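Local coordinates for thioredoxin domain-containing protein (Aeropyrum pernix, PDB 3HA9), which is of unknown function but has a thioredoxin-like fold and probably acts as an oxidoreductase, perhaps with antioxidant activity, at residues T24-V29 with M100-I105. Numbering follows the deposited sequence.
Sequences TIDGEV and MFRKFI
One face of the Arg102 guanidinium is covered by Ile25, whose CD1 sits 3.6 Å above the plane and over its centre, while Asp26 meets the same group at its edge. The edge contact is a salt bridge: Arg102 NH2 donates to Asp26 OD1 at 2.9 Å, with a bent N-H...O angle of 140°. The oxygen lies close to the guanidinium plane, but the nitrogen approaches from above the carboxylate, 40° out of its plane. Ile25 reaches this far because CG1 is anti to the backbone N (chi1 -170°) and the chain continues extended to CD1. Ile25 CD1 also touches the Phe101 ring obliquely, 3.7 Å from Phe101 CD2, and so lies between an aromatic and a cation, while Ile25 CG2 rests 3.7 Å from Arg102 NH2. Shortening Ile25 to an alanine removes CD1 and CG2, which is likely to strip the apolar cover from this guanidinium face, leaving it freer to turn against Asp26. On the sheet side, Phe101 packs on Met115 and Met117 of strand 114-117, and Ile25 is hydrogen-bonded through its backbone to Met115. The contact thus joins the type I beta turn Thr24-Gly27, in the loop between strands 22-23 and 29-30, to helix 98-108 beside an outermost strand of the central sheet. Its chemistry is layered: apolar contact toward the sheet, a charged pair outside, and one isoleucine serving both.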
loop_
_atom_site.group_PDB
_atom_site.type_symbol
_atom_site.label_atom_id
_atom_site.label_comp_id
_atom_site.label_asym_id
_atom_site.label_seq_id
_atom_site.Cartn_x
_atom_site.Cartn_y
_atom_site.Cartn_z
ATOM N N THR A 24 -1.307 7.739 -8.638
ATOM C CA THR A 24 -1.732 8.579 -7.510
ATOM C C THR A 24 -3.149 9.113 -7.717
ATOM O O THR A 24 -3.679 9.066 -8.831
ATOM C CB THR A 24 -0.773 9.750 -7.222
ATOM O OG1 THR A 24 -0.902 10.752 -8.243
ATOM C CG2 THR A 24 0.665 9.259 -7.112
ATOM N N ILE A 25 -3.749 9.621 -6.644
ATOM C CA ILE A 25 -5.144 10.094 -6.654
ATOM C C ILE A 25 -5.336 11.201 -7.692
ATOM O O ILE A 25 -6.446 11.413 -8.210
ATOM C CB ILE A 25 -5.585 10.545 -5.233
ATOM C CG1 ILE A 25 -7.103 10.802 -5.177
ATOM C CG2 ILE A 25 -4.709 11.724 -4.706
ATOM C CD1 ILE A 25 -7.632 11.162 -3.806
ATOM N N ASP A 26 -4.233 11.875 -8.009
ATOM C CA ASP A 26 -4.218 12.951 -8.987
ATOM C C ASP A 26 -3.929 12.463 -10.410
ATOM O O ASP A 26 -4.002 13.244 -11.370
ATOM C CB ASP A 26 -3.216 14.013 -8.540
ATOM C CG ASP A 26 -3.661 14.720 -7.269
ATOM O OD1 ASP A 26 -4.823 15.167 -7.227
ATOM O OD2 ASP A 26 -2.863 14.835 -6.316
ATOM N N GLY A 27 -3.620 11.174 -10.538
ATOM C CA GLY A 27 -3.433 10.535 -11.840
ATOM C C GLY A 27 -1.996 10.396 -12.310
ATOM O O GLY A 27 -1.764 10.025 -13.457
ATOM N N GLU A 28 -1.038 10.696 -11.433
ATOM C CA GLU A 28 0.393 10.542 -11.725
ATOM C C GLU A 28 0.857 9.098 -11.503
ATOM O O GLU A 28 0.594 8.513 -10.455
ATOM C CB GLU A 28 1.209 11.483 -10.837
ATOM C CG GLU A 28 2.713 11.207 -10.841
ATOM C CD GLU A 28 3.487 12.033 -9.818
ATOM O OE1 GLU A 28 4.716 12.203 -10.000
ATOM O OE2 GLU A 28 2.879 12.512 -8.836
ATOM N N VAL A 29 1.563 8.542 -12.487
ATOM C CA VAL A 29 2.100 7.178 -12.393
ATOM C C VAL A 29 3.491 7.215 -11.748
ATOM O O VAL A 29 4.385 7.893 -12.244
ATOM C CB VAL A 29 2.138 6.494 -13.792
ATOM C CG1 VAL A 29 2.883 5.155 -13.741
ATOM C CG2 VAL A 29 0.713 6.307 -14.328
ATOM N N MET A 100 -14.097 11.364 -0.485
ATOM C CA MET A 100 -14.197 10.564 0.743
ATOM C C MET A 100 -12.834 10.089 1.204
ATOM O O MET A 100 -12.556 10.076 2.409
ATOM C CB MET A 100 -15.099 9.353 0.503
ATOM C CG MET A 100 -16.570 9.715 0.361
ATOM S SD MET A 100 -17.634 8.332 -0.189
ATOM C CE MET A 100 -17.212 7.139 1.103
ATOM N N PHE A 101 -12.007 9.669 0.243
ATOM C CA PHE A 101 -10.664 9.177 0.517
ATOM C C PHE A 101 -9.834 10.313 1.111
ATOM O O PHE A 101 -9.212 10.141 2.161
ATOM C CB PHE A 101 -10.066 8.645 -0.796
ATOM C CG PHE A 101 -8.641 8.103 -0.696
ATOM C CD1 PHE A 101 -8.099 7.624 0.492
ATOM C CD2 PHE A 101 -7.888 8.012 -1.855
ATOM C CE1 PHE A 101 -6.768 7.102 0.537
ATOM C CE2 PHE A 101 -6.573 7.504 -1.846
ATOM C CZ PHE A 101 -6.015 7.034 -0.650
ATOM N N ARG A 102 -9.872 11.483 0.466
ATOM C CA ARG A 102 -9.160 12.669 0.969
ATOM C C ARG A 102 -9.586 13.063 2.361
ATOM O O ARG A 102 -8.738 13.382 3.203
ATOM C CB ARG A 102 -9.358 13.859 0.027
ATOM C CG ARG A 102 -8.583 13.733 -1.264
ATOM C CD ARG A 102 -8.764 14.982 -2.139
ATOM N NE ARG A 102 -8.342 14.787 -3.532
ATOM C CZ ARG A 102 -7.083 14.803 -3.968
ATOM N NH1 ARG A 102 -6.068 14.989 -3.134
ATOM N NH2 ARG A 102 -6.831 14.653 -5.260
ATOM N N LYS A 103 -10.898 13.027 2.597
ATOM C CA LYS A 103 -11.448 13.422 3.881
ATOM C C LYS A 103 -10.995 12.481 4.998
ATOM O O LYS A 103 -10.695 12.928 6.097
ATOM C CB LYS A 103 -12.984 13.488 3.810
ATOM C CG LYS A 103 -13.672 13.924 5.102
ATOM C CD LYS A 103 -13.263 15.323 5.485
ATOM C CE LYS A 103 -14.271 15.995 6.387
ATOM N NZ LYS A 103 -14.107 17.458 6.278
ATOM N N PHE A 104 -10.955 11.188 4.697
ATOM C CA PHE A 104 -10.494 10.193 5.663
ATOM C C PHE A 104 -9.050 10.475 6.036
ATOM O O PHE A 104 -8.685 10.524 7.233
ATOM C CB PHE A 104 -10.655 8.764 5.107
ATOM C CG PHE A 104 -10.075 7.717 5.992
ATOM C CD1 PHE A 104 -10.843 7.131 6.989
ATOM C CD2 PHE A 104 -8.731 7.338 5.863
ATOM C CE1 PHE A 104 -10.281 6.163 7.847
ATOM C CE2 PHE A 104 -8.168 6.378 6.716
ATOM C CZ PHE A 104 -8.950 5.789 7.706
ATOM N N ILE A 105 -8.212 10.677 5.024
ATOM C CA ILE A 105 -6.795 10.947 5.271
ATOM C C ILE A 105 -6.585 12.291 5.983
ATOM O O ILE A 105 -5.717 12.395 6.877
ATOM C CB ILE A 105 -5.951 10.826 3.957
ATOM C CG1 ILE A 105 -6.055 9.403 3.399
ATOM C CG2 ILE A 105 -4.476 11.258 4.188
ATOM C CD1 ILE A 105 -5.432 8.290 4.298
#